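Local coordinates for CELL division protein FTSZ (Haloferax volcanii, PDB 4B45), which binds GTP and belongs to the tubulin-like CetZ family of archaeal cytoskeletal proteins, taking part in the control of cell shape, at residues S245-A250 and R286-D291; Q56-G61 and A72-S77. One frame throughout, in Å; residues are numbered along the deposited sequence.

Overall arrangement
Contacts 1 and 2 occupy opposite sides of the chain's centre; their centres lie 46 Å apart and their nearest atoms about 31 Å apart, and the two do not touch. Contact 2 comes first in sequence and belongs to the GTPase domain, where it ties part of the connection between strand 50-53 and helix 68-85 back onto that helix. The side chain of Val-74 there is about 7 Å from that of Ser-107, a GTP-binding residue, and about 11 Å from the bound GTP analogue. Contact 1 joins two helices that lie on the sheet of the C-terminal domain, away from the nucleotide.

Contact 1 of 2, residues S245-A250 and R286-D291; sequences STTRRA and RRWVED
Arg-248 lays its aliphatic stem across the indole of Trp-288, joining two helices of the CetZ C-terminal domain. Each is the helical arm of a beta-alpha-beta crossover: helix 240-252 connects the parallel strands 222-231 and 263-272, helix 279-293 the parallel strands 263-272 and 298-304. Their local axes approach to 10.0 Å, running in the same general direction but crossing at -29°.

The backbone already meets the ring, Arg-248 CA lying 3.8 Å from Trp-288 CH2. Followed outward, Arg-248 CB is 4.1 Å from the same CH2. CG, turned anti to the carbonyl carbon (chi1 -67°), stands 3.7 Å above the indole plane, offset toward the rim. It lies 3.8 Å from the six-membered-ring centroid, a CH-pi contact with CZ2 and CE2 of Trp-288 among its nearest atoms. From there the chain runs extended to NE, leaving CZ 5.7 Å from the five-membered-ring centroid, where cation-pi attraction is weak at most. The guanidinium plane stands 85° from the indole, with Trp-288 NE1 near its plane at the edge.

Beneath this pair, on the sheet side, Thr-247 and Val-289 cross at about a right angle. Thr-247 meets Ile-270 of strand 263-272, while Val-289 meets Ala-266 and Val-268. Thr-247 OG1 donates to Val-243 O and also hydrogen-bonds with Ser-312 OG; its methyl CG2 touches Val-289 CG2 at 3.5 Å.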
loop_
_atom_site.group_PDB
_atom_site.type_symbol
_atom_site.label_atom_id
_atom_site.label_comp_id
_atom_site.label_asym_id
_atom_site.label_seq_id
_atom_site.Cartn_x
_atom_site.Cartn_y
_atom_site.Cartn_z
ATOM N N SER A 245 -15.290 -17.792 -0.225
ATOM C CA SER A 245 -13.957 -18.326 -0.076
ATOM C C SER A 245 -12.910 -17.283 -0.468
ATOM O O SER A 245 -11.909 -17.144 0.234
ATOM C CB SER A 245 -13.792 -19.619 -0.869
ATOM O OG SER A 245 -13.327 -19.344 -2.173
ATOM N N THR A 246 -13.127 -16.548 -1.562
ATOM C CA THR A 246 -12.219 -15.430 -1.871
ATOM C C THR A 246 -12.133 -14.437 -0.713
ATOM O O THR A 246 -11.054 -13.928 -0.397
ATOM C CB THR A 246 -12.582 -14.659 -3.174
ATOM O OG1 THR A 246 -13.863 -14.011 -3.037
ATOM C CG2 THR A 246 -12.576 -15.603 -4.374
ATOM N N THR A 247 -13.271 -14.166 -0.079
ATOM C CA THR A 247 -13.308 -13.225 1.042
ATOM C C THR A 247 -12.518 -13.776 2.219
ATOM O O THR A 247 -11.706 -13.053 2.795
ATOM C CB THR A 247 -14.748 -12.883 1.472
ATOM O OG1 THR A 247 -15.481 -12.421 0.340
ATOM C CG2 THR A 247 -14.758 -11.796 2.523
ATOM N N ARG A 248 -12.742 -15.046 2.568
ATOM C CA ARG A 248 -11.921 -15.705 3.596
ATOM C C ARG A 248 -10.428 -15.675 3.275
ATOM O O ARG A 248 -9.599 -15.393 4.149
ATOM C CB ARG A 248 -12.336 -17.164 3.817
ATOM C CG ARG A 248 -13.726 -17.358 4.423
ATOM C CD ARG A 248 -13.908 -18.813 4.889
ATOM N NE ARG A 248 -15.310 -19.219 4.908
ATOM C CZ ARG A 248 -15.899 -19.904 3.932
ATOM N NH1 ARG A 248 -15.204 -20.271 2.861
ATOM N NH2 ARG A 248 -17.181 -20.230 4.033
ATOM N N ARG A 249 -10.078 -15.992 2.032
ATOM C CA ARG A 249 -8.670 -16.019 1.659
ATOM C C ARG A 249 -8.057 -14.631 1.738
ATOM O O ARG A 249 -6.939 -14.482 2.228
ATOM C CB ARG A 249 -8.467 -16.615 0.265
ATOM C CG ARG A 249 -8.647 -18.128 0.217
ATOM C CD ARG A 249 -7.854 -18.725 -0.918
ATOM N NE ARG A 249 -7.966 -17.932 -2.138
ATOM C CZ ARG A 249 -8.879 -18.136 -3.084
ATOM N NH1 ARG A 249 -9.771 -19.110 -2.950
ATOM N NH2 ARG A 249 -8.899 -17.364 -4.164
ATOM N N ALA A 250 -8.800 -13.624 1.273
ATOM C CA ALA A 250 -8.326 -12.243 1.274
ATOM C C ALA A 250 -7.972 -11.796 2.688
ATOM O O ALA A 250 -6.954 -11.141 2.909
ATOM C CB ALA A 250 -9.370 -11.308 0.655
ATOM N N ARG A 286 -19.708 -10.432 3.919
ATOM C CA ARG A 286 -19.518 -9.275 4.778
ATOM C C ARG A 286 -19.770 -9.651 6.226
ATOM O O ARG A 286 -19.049 -9.217 7.118
ATOM C CB ARG A 286 -20.482 -8.156 4.381
ATOM C CG ARG A 286 -20.269 -7.629 2.981
ATOM C CD ARG A 286 -21.331 -6.598 2.663
ATOM N NE ARG A 286 -21.176 -6.037 1.325
ATOM C CZ ARG A 286 -22.080 -5.252 0.752
ATOM N NH1 ARG A 286 -23.189 -4.954 1.411
ATOM N NH2 ARG A 286 -21.886 -4.779 -0.472
ATOM N N ARG A 287 -20.819 -10.438 6.462
ATOM C CA ARG A 287 -21.166 -10.828 7.821
ATOM C C ARG A 287 -20.036 -11.665 8.414
ATOM O O ARG A 287 -19.656 -11.487 9.576
ATOM C CB ARG A 287 -22.496 -11.596 7.848
ATOM C CG ARG A 287 -22.820 -12.230 9.189
ATOM C CD ARG A 287 -24.273 -12.694 9.229
ATOM N NE ARG A 287 -24.504 -13.764 10.197
ATOM C CZ ARG A 287 -24.631 -15.053 9.880
ATOM N NH1 ARG A 287 -24.552 -15.445 8.613
ATOM N NH2 ARG A 287 -24.836 -15.954 10.833
ATOM N N TRP A 288 -19.502 -12.579 7.606
ATOM C CA TRP A 288 -18.326 -13.343 8.012
ATOM C C TRP A 288 -17.122 -12.462 8.406
ATOM O O TRP A 288 -16.447 -12.746 9.399
ATOM C CB TRP A 288 -17.891 -14.335 6.928
ATOM C CG TRP A 288 -16.712 -15.134 7.399
ATOM C CD1 TRP A 288 -16.741 -16.275 8.140
ATOM C CD2 TRP A 288 -15.332 -14.815 7.206
ATOM N NE1 TRP A 288 -15.462 -16.695 8.414
ATOM C CE2 TRP A 288 -14.578 -15.822 7.848
ATOM C CE3 TRP A 288 -14.656 -13.785 6.543
ATOM C CZ2 TRP A 288 -13.179 -15.831 7.849
ATOM C CZ3 TRP A 288 -13.266 -13.792 6.544
ATOM C CH2 TRP A 288 -12.544 -14.809 7.193
ATOM N N VAL A 289 -16.843 -11.422 7.621
ATOM C CA VAL A 289 -15.740 -10.506 7.939
ATOM C C VAL A 289 -15.993 -9.861 9.294
ATOM O O VAL A 289 -15.088 -9.760 10.104
ATOM C CB VAL A 289 -15.529 -9.415 6.848
ATOM C CG1 VAL A 289 -14.556 -8.337 7.322
ATOM C CG2 VAL A 289 -15.015 -10.042 5.557
ATOM N N GLU A 290 -17.244 -9.468 9.548
ATOM C CA GLU A 290 -17.604 -8.861 10.819
ATOM C C GLU A 290 -17.381 -9.813 12.001
ATOM O O GLU A 290 -16.941 -9.386 13.066
ATOM C CB GLU A 290 -19.054 -8.362 10.785
ATOM C CG GLU A 290 -19.546 -7.792 12.110
ATOM C CD GLU A 290 -20.946 -7.215 12.016
ATOM O OE1 GLU A 290 -21.916 -8.003 11.985
ATOM O OE2 GLU A 290 -21.078 -5.974 11.968
ATOM N N ASP A 291 -17.678 -11.100 11.809
ATOM C CA ASP A 291 -17.479 -12.100 12.857
ATOM C C ASP A 291 -16.007 -12.407 13.068
ATOM O O ASP A 291 -15.567 -12.639 14.193
ATOM C CB ASP A 291 -18.208 -13.413 12.535
ATOM C CG ASP A 291 -19.724 -13.268 12.528
ATOM O OD1 ASP A 291 -20.262 -12.304 13.128
ATOM O OD2 ASP A 291 -20.382 -14.141 11.920
#

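Contact 2 of 2, residues Q56-G61 and A72-S77; sequences QDRVNG and AAVMES
Arg-58 and Val-74 make the main van der Waals contact between the short helix 56-59 and helix 68-85 of the GTPase domain. Their CA atoms are 7.8 Å apart, the nearest such pair across the two segments, and the side chains slide past each other in opposite directions. Arg-58 CG rests 4.1 Å from Val-74 CG2. Further out, the arginine bends at chi2 (-73°) and again at chi3, which carries its head to the adjacent Ala-73, where NH1 lies 4.2 Å from Ala-73 CB; the methyl approaches the guanidinium obliquely. Val-74 also touches Thr-39 and Ile-54, and Arg-58 and Val-59 both touch Leu-70 of helix 68-85.

Hydrogen bonds act within each segment. Ser-77 OG donates to Ala-73 O over 2.9 Å, tilted 34° from the carbonyl plane, while Ser-77 N reaches the same oxygen at 3.0 Å from the opposite face, so two donors of one residue grip it. In the other segment Asn-60 N bonds to Gln-56 O at 3.1 Å, and Asn-60 itself leaves helical geometry with positive phi.

The linker containing 56-61 continues to the GTP-binding Gly-65 and Gly-66, an arrangement consistent with the T3 loop of tubulin and FtsZ. One contact is carbon on carbon, the other sets NH1 beside a methyl, and neither offers the charge an acceptor across the contact; cohesion here probably comes from dispersion and burial more than from charge.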
loop_
_atom_site.group_PDB
_atom_site.type_symbol
_atom_site.label_atom_id
_atom_site.label_comp_id
_atom_site.label_asym_id
_atom_site.label_seq_id
_atom_site.Cartn_x
_atom_site.Cartn_y
_atom_site.Cartn_z
ATOM N N GLN A 56 22.463 16.539 -2.266
ATOM C CA GLN A 56 23.762 16.537 -2.955
ATOM C C GLN A 56 24.870 17.255 -2.191
ATOM O O GLN A 56 26.040 16.897 -2.309
ATOM C CB GLN A 56 23.662 17.132 -4.361
ATOM C CG GLN A 56 22.596 16.483 -5.224
ATOM C CD GLN A 56 21.295 17.240 -5.152
ATOM O OE1 GLN A 56 20.765 17.473 -4.064
ATOM N NE2 GLN A 56 20.792 17.668 -6.305
ATOM N N ASP A 57 24.500 18.259 -1.406
ATOM C CA ASP A 57 25.487 19.000 -0.627
ATOM C C ASP A 57 26.019 18.169 0.531
ATOM O O ASP A 57 27.021 18.528 1.126
ATOM C CB ASP A 57 24.875 20.295 -0.088
ATOM C CG ASP A 57 23.696 20.042 0.823
ATOM O OD1 ASP A 57 22.808 19.244 0.446
ATOM O OD2 ASP A 57 23.665 20.630 1.926
ATOM N N ARG A 58 25.329 17.074 0.858
ATOM C CA ARG A 58 25.744 16.169 1.940
ATOM C C ARG A 58 26.351 14.861 1.418
ATOM O O ARG A 58 27.403 14.439 1.881
ATOM C CB ARG A 58 24.550 15.804 2.835
ATOM C CG ARG A 58 23.797 16.972 3.433
ATOM C CD ARG A 58 24.580 17.643 4.532
ATOM N NE ARG A 58 24.905 16.733 5.629
ATOM C CZ ARG A 58 24.132 16.524 6.690
ATOM N NH1 ARG A 58 22.963 17.144 6.806
ATOM N NH2 ARG A 58 24.531 15.687 7.636
ATOM N N VAL A 59 25.674 14.220 0.466
ATOM C CA VAL A 59 26.046 12.871 0.024
ATOM C C VAL A 59 26.259 12.728 -1.482
ATOM O O VAL A 59 26.310 11.609 -1.997
ATOM C CB VAL A 59 25.002 11.819 0.478
ATOM C CG1 VAL A 59 24.830 11.880 1.996
ATOM C CG2 VAL A 59 23.658 12.041 -0.227
ATOM N N ASN A 60 26.365 13.857 -2.182
ATOM C CA ASN A 60 26.819 13.865 -3.577
ATOM C C ASN A 60 26.091 12.874 -4.515
ATOM O O ASN A 60 26.720 12.190 -5.322
ATOM C CB ASN A 60 28.335 13.626 -3.602
ATOM C CG ASN A 60 28.962 13.900 -4.955
ATOM O OD1 ASN A 60 28.375 14.566 -5.813
ATOM N ND2 ASN A 60 30.171 13.382 -5.154
ATOM N N GLY A 61 24.768 12.782 -4.398
ATOM C CA GLY A 61 24.004 11.922 -5.289
ATOM C C GLY A 61 24.201 10.419 -5.135
ATOM O O GLY A 61 23.755 9.644 -5.995
ATOM N N ALA A 72 16.768 11.419 7.403
ATOM C CA ALA A 72 15.819 12.363 7.976
ATOM C C ALA A 72 16.306 13.818 7.832
ATOM O O ALA A 72 15.534 14.696 7.457
ATOM C CB ALA A 72 15.574 12.025 9.449
ATOM N N ALA A 73 17.583 14.060 8.129
ATOM C CA ALA A 73 18.162 15.415 8.104
ATOM C C ALA A 73 18.095 16.033 6.713
ATOM O O ALA A 73 17.803 17.220 6.554
ATOM C CB ALA A 73 19.606 15.384 8.585
ATOM N N VAL A 74 18.359 15.218 5.700
ATOM C CA VAL A 74 18.346 15.702 4.326
ATOM C C VAL A 74 16.926 16.079 3.895
ATOM O O VAL A 74 16.714 17.082 3.210
ATOM C CB VAL A 74 18.960 14.660 3.381
ATOM C CG1 VAL A 74 18.645 14.990 1.945
ATOM C CG2 VAL A 74 20.456 14.591 3.604
ATOM N N MET A 75 15.945 15.288 4.312
ATOM C CA MET A 75 14.557 15.616 4.017
ATOM C C MET A 75 14.116 16.873 4.780
ATOM O O MET A 75 13.287 17.640 4.295
ATOM C CB MET A 75 13.639 14.426 4.341
ATOM C CG MET A 75 12.170 14.651 3.999
ATOM S SD MET A 75 11.908 14.699 2.219
ATOM C CE MET A 75 12.088 12.951 1.814
ATOM N N GLU A 76 14.655 17.082 5.975
ATOM C CA GLU A 76 14.353 18.305 6.721
ATOM C C GLU A 76 14.848 19.537 5.963
ATOM O O GLU A 76 14.099 20.505 5.764
ATOM C CB GLU A 76 15.014 18.287 8.108
ATOM C CG GLU A 76 14.544 17.196 9.055
ATOM C CD GLU A 76 13.218 17.518 9.729
ATOM O OE1 GLU A 76 12.496 18.415 9.246
ATOM O OE2 GLU A 76 12.903 16.871 10.753
ATOM N N SER A 77 16.117 19.492 5.553
ATOM C CA SER A 77 16.779 20.626 4.908
ATOM C C SER A 77 16.186 20.931 3.545
ATOM O O SER A 77 16.149 22.082 3.124
ATOM C CB SER A 77 18.268 20.335 4.721
ATOM O OG SER A 77 18.838 19.851 5.918
#